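Local coordinates for protein 3-hydroxyadipyl-CoA dehydrogenase (Escherichia coli, PDB 3MOG) that oxidises (3S)-3-hydroxyadipyl-CoA to 3-oxoadipyl-CoA with NAD(+) as the electron acceptor, a step in the breakdown of phenylacetate, at residues 371-374 / 378-381; 193-198 / 417-422. One frame throughout, in Å; residues are numbered along the deposited sequence. Where two conformers were deposited one is given.

Interaction 1 of 2, residues 371-374 / 378-381; sequences YLQQ and TVLQ
V379 on the strand pushes one methyl, CG2, against the last turn of the helix and carries most of the contact. This methyl lies 3.8 Å from L372 CB, so the leucine is met most closely at the root of its side chain. It also lies 4.1 Å from Q373 CG, and the valine and glutamine side chains cross there at about a right angle. With CG1 anti to its backbone N (chi1 -176°), V379 places CG2 beside that nitrogen, on the side facing the helix. The arrangement closes a beta-alpha-beta crossover in the reduced Rossmann-fold domain: strand 351-356 leads into helix 362-373, and a tight connection returns the chain to strand 378-381, parallel to the first. The short connection brings the backbones to 6.4 Å between Q373 CA and T378 CA. L372 and V379 both also rest on I354 of the neighbouring strand, which makes this a buried apolar seam between helix and sheet. Q373 borders it with its aliphatic part and runs on extended (chi2 171°), which carries its amide past the flank of the valine. There OE1 accepts a hydrogen bond from V298 N and NE2 donates one to E296 O, fixing the rotation of the amide and binding the helix end to the segment that also pairs with V379 through L295.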
loop_
_atom_site.group_PDB
_atom_site.type_symbol
_atom_site.label_atom_id
_atom_site.label_comp_id
_atom_site.label_asym_id
_atom_site.label_seq_id
_atom_site.Cartn_x
_atom_site.Cartn_y
_atom_site.Cartn_z
ATOM N N TYR C 371 42.410 -9.069 -15.042
ATOM C CA TYR C 371 42.701 -7.645 -14.888
ATOM C C TYR C 371 42.456 -7.137 -13.471
ATOM O O TYR C 371 43.275 -6.391 -12.923
ATOM C CB TYR C 371 41.884 -6.814 -15.885
ATOM C CG TYR C 371 41.982 -5.326 -15.639
ATOM C CD1 TYR C 371 40.901 -4.609 -15.101
ATOM C CD2 TYR C 371 43.162 -4.634 -15.918
ATOM C CE1 TYR C 371 40.995 -3.242 -14.862
ATOM C CE2 TYR C 371 43.270 -3.269 -15.679
ATOM C CZ TYR C 371 42.182 -2.578 -15.159
ATOM O OH TYR C 371 42.291 -1.228 -14.928
ATOM N N LEU C 372 41.330 -7.552 -12.890
ATOM C CA LEU C 372 40.930 -7.108 -11.566
ATOM C C LEU C 372 41.831 -7.661 -10.476
ATOM O O LEU C 372 42.229 -6.925 -9.567
ATOM C CB LEU C 372 39.469 -7.486 -11.292
ATOM C CG LEU C 372 38.413 -6.711 -12.085
ATOM C CD1 LEU C 372 37.039 -7.339 -11.920
ATOM C CD2 LEU C 372 38.406 -5.253 -11.666
ATOM N N GLN C 373 42.146 -8.954 -10.584
ATOM C CA GLN C 373 42.995 -9.666 -9.622
ATOM C C GLN C 373 44.391 -9.061 -9.558
ATOM O O GLN C 373 44.988 -8.969 -8.483
ATOM C CB GLN C 373 43.096 -11.147 -9.987
ATOM C CG GLN C 373 41.887 -11.983 -9.606
ATOM C CD GLN C 373 41.943 -13.386 -10.188
ATOM O OE1 GLN C 373 42.637 -13.635 -11.176
ATOM N NE2 GLN C 373 41.204 -14.307 -9.584
ATOM N N GLN C 374 44.882 -8.616 -10.712
ATOM C CA GLN C 374 46.195 -7.991 -10.817
ATOM C C GLN C 374 46.224 -6.575 -10.217
ATOM O O GLN C 374 47.272 -5.918 -10.207
ATOM C CB GLN C 374 46.659 -7.988 -12.282
ATOM C CG GLN C 374 48.163 -8.257 -12.469
ATOM C CD GLN C 374 48.617 -9.606 -11.910
ATOM O OE1 GLN C 374 47.962 -10.636 -12.112
ATOM N NE2 GLN C 374 49.751 -9.604 -11.208
ATOM N N THR C 378 39.835 -8.915 -4.586
ATOM C CA THR C 378 39.204 -10.228 -4.494
ATOM C C THR C 378 37.905 -10.178 -5.296
ATOM O O THR C 378 36.985 -9.423 -4.956
ATOM C CB THR C 378 38.855 -10.608 -3.041
ATOM O OG1 THR C 378 40.003 -10.449 -2.197
ATOM C CG2 THR C 378 38.361 -12.049 -2.974
ATOM N N VAL C 379 37.845 -10.981 -6.352
ATOM C CA VAL C 379 36.701 -11.012 -7.261
ATOM C C VAL C 379 35.690 -12.085 -6.864
ATOM O O VAL C 379 36.004 -13.275 -6.910
ATOM C CB VAL C 379 37.157 -11.278 -8.715
ATOM C CG1 VAL C 379 35.978 -11.210 -9.676
ATOM C CG2 VAL C 379 38.225 -10.295 -9.124
ATOM N N LEU C 380 34.482 -11.662 -6.479
ATOM C CA LEU C 380 33.367 -12.592 -6.216
ATOM C C LEU C 380 32.342 -12.513 -7.328
ATOM O O LEU C 380 31.923 -11.422 -7.703
ATOM C CB LEU C 380 32.686 -12.272 -4.889
ATOM C CG LEU C 380 33.480 -12.442 -3.600
ATOM C CD1 LEU C 380 32.744 -11.799 -2.464
ATOM C CD2 LEU C 380 33.720 -13.910 -3.295
ATOM N N GLN C 381 31.934 -13.661 -7.861
ATOM C CA GLN C 381 30.983 -13.673 -8.967
ATOM C C GLN C 381 29.560 -13.964 -8.499
ATOM O O GLN C 381 29.323 -14.953 -7.795
ATOM C CB GLN C 381 31.406 -14.672 -10.046
ATOM C CG GLN C 381 30.695 -14.449 -11.365
ATOM C CD GLN C 381 31.254 -15.278 -12.513
ATOM O OE1 GLN C 381 32.272 -15.970 -12.379
ATOM N NE2 GLN C 381 30.591 -15.197 -13.663
#

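Interaction 2 of 2, residues 193-198 / 417-422; sequences RVARPY and TAMRLG
The helical turn that presents M419 to V194 and A195 is closed by a hydrogen bond from G422 N to A418 O, 2.7 Å long. From this turn M419 reaches across with its thioether. Its SD approaches V194 CB at 3.8 Å, and its CE lies 3.9 Å from V194 CG1, so sulfur and methyl lie along one flank of the valine. Bends at chi2 (-36°) and chi3 (-72°) fold the chain and bring CE on to the start of A195, 3.7 Å from A195 N. The same methyl is 4.2 Å from A195 CB. Contact is by van der Waals packing alone, and all three residues are buried. A195 lies between helix 191-194 and helix 196-207, and its carbonyl oxygen takes a hydrogen bond from Y198 N at 3.0 Å. Because the thioether supplies every side-chain contact made here from 417-422, shortening M419 to an alanine is likely to open a gap beside V194 and A195. The surroundings continue the packing: V194 also touches A401 and A195 touches Y425, whereas R193 turns away to a salt bridge with D403. Since the helices belong to the two C-terminal family regions of one chain, the contact joins those regions; such an all-helical pairing within one polypeptide is consistent with the duplicated C-terminal domains of this 3-hydroxyacyl-CoA dehydrogenase.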
loop_
_atom_site.group_PDB
_atom_site.type_symbol
_atom_site.label_atom_id
_atom_site.label_comp_id
_atom_site.label_asym_id
_atom_site.label_seq_id
_atom_site.Cartn_x
_atom_site.Cartn_y
_atom_site.Cartn_z
ATOM N N ARG C 193 15.153 4.616 10.977
ATOM C CA ARG C 193 14.540 4.915 9.688
ATOM C C ARG C 193 15.534 4.796 8.535
ATOM O O ARG C 193 15.259 4.117 7.553
ATOM C CB ARG C 193 13.919 6.317 9.711
ATOM C CG ARG C 193 13.243 6.727 8.418
ATOM C CD ARG C 193 13.358 8.215 8.233
ATOM N NE ARG C 193 12.621 8.723 7.082
ATOM C CZ ARG C 193 11.656 9.635 7.155
ATOM N NH1 ARG C 193 11.276 10.095 8.331
ATOM N NH2 ARG C 193 11.041 10.054 6.054
ATOM N N VAL C 194 16.687 5.447 8.663
ATOM C CA VAL C 194 17.677 5.508 7.576
ATOM C C VAL C 194 18.413 4.179 7.374
ATOM O O VAL C 194 18.766 3.844 6.251
ATOM C CB VAL C 194 18.656 6.709 7.773
ATOM C CG1 VAL C 194 19.757 6.766 6.706
ATOM C CG2 VAL C 194 17.875 7.996 7.799
ATOM N N ALA C 195 18.593 3.411 8.448
ATOM C CA ALA C 195 19.199 2.079 8.368
ATOM C C ALA C 195 18.380 1.034 7.626
ATOM O O ALA C 195 18.935 0.027 7.191
ATOM C CB ALA C 195 19.527 1.555 9.768
ATOM N N ARG C 196 17.072 1.244 7.503
ATOM C CA ARG C 196 16.184 0.219 6.932
ATOM C C ARG C 196 16.636 -0.420 5.591
ATOM O O ARG C 196 16.596 -1.647 5.468
ATOM C CB ARG C 196 14.738 0.727 6.826
ATOM C CG ARG C 196 13.956 0.840 8.139
ATOM C CD ARG C 196 13.955 -0.481 8.930
ATOM N NE ARG C 196 14.923 -0.445 10.032
ATOM C CZ ARG C 196 15.305 -1.497 10.742
ATOM N NH1 ARG C 196 14.813 -2.707 10.480
ATOM N NH2 ARG C 196 16.186 -1.338 11.723
ATOM N N PRO C 197 17.082 0.388 4.593
ATOM C CA PRO C 197 17.475 -0.316 3.341
ATOM C C PRO C 197 18.783 -1.104 3.400
ATOM O O PRO C 197 19.069 -1.893 2.490
ATOM C CB PRO C 197 17.556 0.803 2.303
ATOM C CG PRO C 197 17.641 2.065 3.080
ATOM C CD PRO C 197 16.956 1.850 4.384
ATOM N N TYR C 198 19.564 -0.913 4.462
ATOM C CA TYR C 198 20.757 -1.720 4.636
ATOM C C TYR C 198 20.328 -3.179 4.816
ATOM O O TYR C 198 20.920 -4.076 4.215
ATOM C CB TYR C 198 21.620 -1.221 5.799
ATOM C CG TYR C 198 22.951 -1.935 5.919
ATOM C CD1 TYR C 198 23.855 -1.935 4.859
ATOM C CD2 TYR C 198 23.315 -2.596 7.101
ATOM C CE1 TYR C 198 25.068 -2.593 4.952
ATOM C CE2 TYR C 198 24.529 -3.249 7.206
ATOM C CZ TYR C 198 25.397 -3.246 6.123
ATOM O OH TYR C 198 26.596 -3.884 6.200
ATOM N N THR C 417 25.890 12.403 11.385
ATOM C CA THR C 417 26.411 12.031 12.694
ATOM C C THR C 417 25.720 10.794 13.239
ATOM O O THR C 417 26.388 9.849 13.662
ATOM C CB THR C 417 26.280 13.185 13.677
ATOM O OG1 THR C 417 27.050 14.289 13.191
ATOM C CG2 THR C 417 26.780 12.787 15.051
ATOM N N ALA C 418 24.389 10.783 13.177
ATOM C CA ALA C 418 23.606 9.642 13.640
ATOM C C ALA C 418 24.002 8.317 13.009
ATOM O O ALA C 418 24.098 7.298 13.693
ATOM C CB ALA C 418 22.115 9.904 13.440
ATOM N N MET C 419 24.245 8.330 11.704
ATOM C CA MET C 419 24.609 7.117 11.010
ATOM C C MET C 419 26.073 6.705 11.308
ATOM O O MET C 419 26.382 5.514 11.380
ATOM C CB MET C 419 24.315 7.249 9.510
ATOM C CG MET C 419 22.845 7.613 9.178
ATOM S SD MET C 419 21.567 6.886 10.229
ATOM C CE MET C 419 21.643 5.199 9.688
ATOM N N ARG C 420 26.961 7.681 11.479
ATOM C CA ARG C 420 28.334 7.390 11.904
ATOM C C ARG C 420 28.396 6.805 13.315
ATOM O O ARG C 420 29.131 5.855 13.564
ATOM C CB ARG C 420 29.205 8.641 11.838
ATOM C CG ARG C 420 30.192 8.662 10.688
ATOM C CD ARG C 420 31.044 9.919 10.753
ATOM N NE ARG C 420 30.264 11.103 10.405
ATOM C CZ ARG C 420 30.028 12.137 11.208
ATOM N NH1 ARG C 420 30.515 12.157 12.444
ATOM N NH2 ARG C 420 29.308 13.159 10.757
ATOM N N LEU C 421 27.624 7.368 14.241
ATOM C CA LEU C 421 27.728 6.946 15.641
ATOM C C LEU C 421 26.758 5.843 16.054
ATOM O O LEU C 421 27.140 4.935 16.783
ATOM C CB LEU C 421 27.662 8.162 16.571
ATOM C CG LEU C 421 28.848 9.136 16.362
ATOM C CD1 LEU C 421 28.742 10.344 17.265
ATOM C CD2 LEU C 421 30.227 8.459 16.550
ATOM N N GLY C 422 25.522 5.896 15.563
ATOM C CA GLY C 422 24.510 4.913 15.950
ATOM C C GLY C 422 24.700 3.532 15.350
ATOM O O GLY C 422 24.382 2.528 15.991
#

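The two interactions are separate: their centres lie 30 Å apart, their nearest atoms about 13 Å, and they do not touch. Interaction 2 sits about 3 Å from the centre of the chain and joins segments more than 200 residues apart; interaction 1 lies 29 Å from that centre and is nested, in sequence, within the loop that interaction 2 closes. One is thus local, fixing helix to strand inside the reduced Rossmann-fold domain, and the other long-range, between the two C-terminal regions. Both are apolar and buried. The helix of 417-422 also packs A418 on L152 of strand 152-157, which belongs to the NAD-binding domain.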